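Local coordinates for protein carbohydrate deacetylase Agd3 (Neosartorya fumigata, PDB 6NWZ) that removes acetyl groups from the amino sugars of an exopolysaccharide, probably galactosaminogalactan, in a step the fungus requires for biofilm formation, at residues Ile27-Lys32 against Ser42-Tyr47; Asn279-Trp284 against Leu550-Val555. All blocks are in the same frame, centred on the assembly; numbering follows the deposited sequence.

Interaction 1: Ile27-Lys32 against Ser42-Tyr47; sequences ILVIAK and SGLNAY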
# COMPACT_ATOMS: atom_id res chain seq x y z
N ILE A 27 -22.30 2.88 -0.57
CA ILE A 27 -22.33 1.71 0.30
C ILE A 27 -22.69 2.14 1.72
O ILE A 27 -22.02 3.00 2.30
CB ILE A 27 -20.99 0.96 0.27
CG1 ILE A 27 -20.70 0.45 -1.14
CG2 ILE A 27 -21.01 -0.21 1.24
CD1 ILE A 27 -21.74 -0.53 -1.65
N LEU A 28 -23.74 1.55 2.27
CA LEU A 28 -24.18 1.84 3.63
C LEU A 28 -23.50 0.89 4.60
O LEU A 28 -23.69 -0.33 4.52
CB LEU A 28 -25.70 1.73 3.75
CG LEU A 28 -26.29 1.99 5.13
CD1 LEU A 28 -25.91 3.38 5.62
CD2 LEU A 28 -27.81 1.82 5.11
N VAL A 29 -22.71 1.44 5.52
CA VAL A 29 -21.98 0.66 6.51
C VAL A 29 -22.63 0.88 7.87
O VAL A 29 -22.70 2.01 8.36
CB VAL A 29 -20.49 1.04 6.55
CG1 VAL A 29 -19.80 0.34 7.70
CG2 VAL A 29 -19.82 0.69 5.23
N ILE A 30 -23.11 -0.21 8.47
CA ILE A 30 -23.82 -0.18 9.74
C ILE A 30 -22.98 -0.91 10.77
O ILE A 30 -22.61 -2.08 10.58
CB ILE A 30 -25.22 -0.81 9.62
CG1 ILE A 30 -26.07 -0.04 8.61
CG2 ILE A 30 -25.90 -0.87 10.98
CD1 ILE A 30 -27.41 -0.67 8.33
N ALA A 31 -22.66 -0.23 11.88
CA ALA A 31 -21.82 -0.80 12.92
C ALA A 31 -22.18 -0.16 14.25
O ALA A 31 -22.96 0.80 14.31
CB ALA A 31 -20.34 -0.62 12.60
N LYS A 32 -21.60 -0.69 15.33
CA LYS A 32 -21.91 -0.19 16.66
C LYS A 32 -21.09 1.05 17.01
O LYS A 32 -21.60 1.98 17.63
CB LYS A 32 -21.69 -1.28 17.71
CG LYS A 32 -22.41 -2.58 17.39
CD LYS A 32 -22.71 -3.40 18.64
CE LYS A 32 -21.47 -3.64 19.46
NZ LYS A 32 -21.79 -4.44 20.68
N SER A 42 -12.37 0.78 5.80
CA SER A 42 -10.98 0.83 5.34
C SER A 42 -10.83 0.21 3.96
O SER A 42 -10.10 0.73 3.11
CB SER A 42 -10.07 0.12 6.35
OG SER A 42 -10.38 -1.26 6.46
N GLY A 43 -11.53 -0.90 3.71
CA GLY A 43 -11.46 -1.52 2.39
C GLY A 43 -12.14 -0.69 1.32
O GLY A 43 -11.61 -0.53 0.22
N LEU A 44 -13.32 -0.15 1.63
CA LEU A 44 -13.99 0.73 0.69
C LEU A 44 -13.16 1.98 0.42
O LEU A 44 -13.06 2.44 -0.72
CB LEU A 44 -15.38 1.10 1.21
CG LEU A 44 -16.33 -0.07 1.46
CD1 LEU A 44 -17.56 0.42 2.20
CD2 LEU A 44 -16.73 -0.74 0.16
N ASN A 45 -12.53 2.53 1.47
CA ASN A 45 -11.68 3.71 1.30
C ASN A 45 -10.48 3.40 0.42
O ASN A 45 -10.06 4.23 -0.39
CB ASN A 45 -11.23 4.23 2.66
CG ASN A 45 -10.42 5.52 2.57
OD1 ASN A 45 -10.68 6.37 1.72
ND2 ASN A 45 -9.44 5.67 3.45
N ALA A 46 -9.91 2.20 0.58
CA ALA A 46 -8.76 1.81 -0.22
C ALA A 46 -9.12 1.74 -1.70
O ALA A 46 -8.36 2.20 -2.56
CB ALA A 46 -8.19 0.48 0.26
N TYR A 47 -10.28 1.16 -2.01
CA TYR A 47 -10.75 1.13 -3.39
C TYR A 47 -11.16 2.51 -3.88
O TYR A 47 -11.11 2.77 -5.09
CB TYR A 47 -11.94 0.18 -3.53
CG TYR A 47 -11.58 -1.28 -3.65
CD1 TYR A 47 -11.14 -2.00 -2.55
CD2 TYR A 47 -11.70 -1.95 -4.86
CE1 TYR A 47 -10.83 -3.34 -2.65
CE2 TYR A 47 -11.39 -3.29 -4.97
CZ TYR A 47 -10.95 -3.98 -3.86
OH TYR A 47 -10.64 -5.32 -3.96
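Ile27 and Leu44 are where the two backbones come nearest, their CA atoms 8.4 Å apart, as extended residues 27-31 of strand 22-31 pass over the last turns of helix 34-47. The helical segment is held regularly up to its end, with Ala46 N bonded to Ser42 O at 2.9 Å and Tyr47 N to Gly43 O at 3.1 Å. No hydrogen bond joins strand to helix. The whole contact is apolar and centres on one methyl group, CD1 of Leu44, which faces two residues of the same strand face and touches both. CG2 of Ile27 meets this Leu44 CD1 at 3.6 Å, the two side chains crossing at about a right angle. The touching CG2 lies anti to the Ile27 backbone N, because CG1 takes the place beside that N (chi1 -62°).

Strand 22-31, helix 34-47 and strand 51-55, parallel to the first, make up a beta-alpha-beta unit in the range of the carbohydrate-binding module CBM87. The contact packs its helix onto its first strand. Two positions along the strand, CG2 of Val29 reaches Leu44 CD1 tip to tip at 3.8 Å. Leu28, between them, points away from the helix; its side chain touches Tyr74 and Leu54. Beside the contact, Tyr51 touches both Ile27 and Leu44, and Val29 also packs on Ala40 and Thr41.

Interaction 2: Asn279-Trp284 against Leu550-Val555; sequences NGISAW and LRNADV
Leu550 and Asn552 lean on Gly280 and Ile281, and so lay a loop against one side of helix 275-289. The loop follows strand 542-546, which carries the zinc ligand His546, in the deacetylase domain, and it includes a type I beta turn from Asn552 to Val555. Leu550 comes first: its CB lies 4.2 Å from Ile281 CD1, a loose apolar approach, while its side chain also packs on Met278 of the same helix and on Phe570 of helix 569-584. The carbonyl of Leu550 turns toward the helix as well, with its O 3.9 Å from Ile281 CD1.

Arg551 points the other way. Its NH2 forms a salt bridge of 2.7 Å with Asp554 OD2, and its NH1 a second one with Asp501.

Asn552 is the polar centre of the contact. Its CG sits between the backbone N and the carbonyl carbon (chi1 70°), folding the amide back over the chain. There ND2 donates to Leu550 O at 2.9 Å, nearly straight (167°) and close to the plane of the amide. ND2 also bonds to Asp277 O in the first half of the helix, which together with the Leu550 bond would fix how the amide is turned. Ile281 CD1 lies 3.6 Å from this ND2, the two side chains meeting at a slant. The amide oxygen faces the helix backbone instead, Asn552 OD1 standing 3.6 Å from Gly280 CA, at a position with no side chain.

Ala553 N bonds to Asp277 OD1, a second tie to the same helical residue. Asp554 meets the guanidinium in its plane, its OD2 using the syn lone pair. At the end of the turn, Val555 N makes a weak bond to Asn552 O at 3.4 Å.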
# COMPACT_ATOMS: atom_id res chain seq x y z
N ASN A 279 25.77 -6.51 -10.56
CA ASN A 279 25.48 -7.43 -11.66
C ASN A 279 24.56 -8.55 -11.21
O ASN A 279 23.71 -9.02 -11.98
CB ASN A 279 26.78 -8.00 -12.23
CG ASN A 279 27.44 -7.06 -13.22
OD1 ASN A 279 26.76 -6.32 -13.93
ND2 ASN A 279 28.77 -7.09 -13.28
N GLY A 280 24.70 -8.99 -9.96
CA GLY A 280 23.78 -9.99 -9.43
C GLY A 280 22.36 -9.46 -9.31
O GLY A 280 21.40 -10.16 -9.63
N ILE A 281 22.22 -8.22 -8.84
CA ILE A 281 20.89 -7.62 -8.72
C ILE A 281 20.27 -7.43 -10.10
O ILE A 281 19.07 -7.69 -10.29
CB ILE A 281 20.97 -6.30 -7.95
CG1 ILE A 281 21.64 -6.52 -6.59
CG2 ILE A 281 19.59 -5.69 -7.80
CD1 ILE A 281 20.84 -7.38 -5.64
N SER A 282 21.06 -6.99 -11.08
CA SER A 282 20.53 -6.77 -12.43
C SER A 282 20.01 -8.07 -13.02
O SER A 282 18.90 -8.12 -13.57
CB SER A 282 21.61 -6.17 -13.33
OG SER A 282 22.04 -4.92 -12.84
N ALA A 283 20.80 -9.14 -12.92
CA ALA A 283 20.38 -10.42 -13.48
C ALA A 283 19.14 -10.96 -12.78
O ALA A 283 18.37 -11.73 -13.38
CB ALA A 283 21.52 -11.43 -13.37
N TRP A 284 18.91 -10.54 -11.54
CA TRP A 284 17.80 -11.06 -10.75
C TRP A 284 16.49 -10.33 -11.01
O TRP A 284 15.42 -10.89 -10.73
CB TRP A 284 18.17 -10.99 -9.26
CG TRP A 284 17.03 -11.17 -8.32
CD1 TRP A 284 16.52 -12.35 -7.87
CD2 TRP A 284 16.27 -10.14 -7.68
NE1 TRP A 284 15.47 -12.12 -7.00
CE2 TRP A 284 15.31 -10.76 -6.87
CE3 TRP A 284 16.32 -8.74 -7.73
CZ2 TRP A 284 14.40 -10.04 -6.11
CZ3 TRP A 284 15.41 -8.03 -6.97
CH2 TRP A 284 14.46 -8.67 -6.17
N LEU A 550 22.06 -4.92 -0.46
CA LEU A 550 22.15 -5.58 -1.76
C LEU A 550 23.35 -6.52 -1.86
O LEU A 550 23.58 -7.08 -2.94
CB LEU A 550 22.22 -4.53 -2.88
CG LEU A 550 21.13 -3.45 -2.95
CD1 LEU A 550 21.21 -2.71 -4.27
CD2 LEU A 550 19.75 -4.04 -2.76
N ARG A 551 24.10 -6.70 -0.78
CA ARG A 551 25.29 -7.54 -0.83
C ARG A 551 24.90 -8.98 -1.16
O ARG A 551 24.16 -9.62 -0.41
CB ARG A 551 26.03 -7.50 0.51
CG ARG A 551 27.41 -8.14 0.44
CD ARG A 551 27.90 -8.58 1.80
NE ARG A 551 29.30 -9.00 1.75
CZ ARG A 551 30.27 -8.40 2.43
NH1 ARG A 551 30.01 -7.38 3.23
NH2 ARG A 551 31.52 -8.85 2.32
N ASN A 552 25.41 -9.48 -2.28
CA ASN A 552 25.09 -10.83 -2.74
C ASN A 552 26.26 -11.55 -3.41
O ASN A 552 26.34 -12.78 -3.32
CB ASN A 552 23.91 -10.79 -3.73
CG ASN A 552 24.27 -10.15 -5.06
OD1 ASN A 552 24.66 -10.84 -6.01
ND2 ASN A 552 24.15 -8.83 -5.14
N ALA A 553 27.18 -10.84 -4.07
CA ALA A 553 28.19 -11.50 -4.89
C ALA A 553 29.07 -12.43 -4.08
O ALA A 553 29.57 -13.43 -4.62
CB ALA A 553 29.05 -10.46 -5.61
N ASP A 554 29.27 -12.14 -2.80
CA ASP A 554 30.24 -12.88 -1.99
C ASP A 554 29.63 -13.40 -0.69
O ASP A 554 30.35 -13.61 0.28
CB ASP A 554 31.45 -12.00 -1.68
CG ASP A 554 31.08 -10.73 -0.92
OD1 ASP A 554 30.19 -9.97 -1.38
OD2 ASP A 554 31.68 -10.48 0.15
N VAL A 555 28.32 -13.61 -0.65
CA VAL A 555 27.65 -14.00 0.58
C VAL A 555 27.47 -15.51 0.59
O VAL A 555 27.52 -16.18 -0.44
CB VAL A 555 26.29 -13.28 0.77
CG1 VAL A 555 26.43 -11.78 0.54
CG2 VAL A 555 25.22 -13.88 -0.15

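Overall arrangement
The two contacts lie on opposite sides of the chain's centre, their own centres about 44 Å apart and their nearest atoms about 25 Å apart, and they share no element. Both are buried, and each sets a helix against another element, but the partners differ. Interaction 1 joins neighbours in sequence, strand 22-31 and helix 34-47 of the CBM87 range, through aliphatic side chains, with no hydrogen bond. Interaction 2 brings together parts of the deacetylase domain more than 260 residues apart. Its loop places an asparagine amide against the helix alongside the apolar contact, and its far side reaches solvent, where charged groups pair.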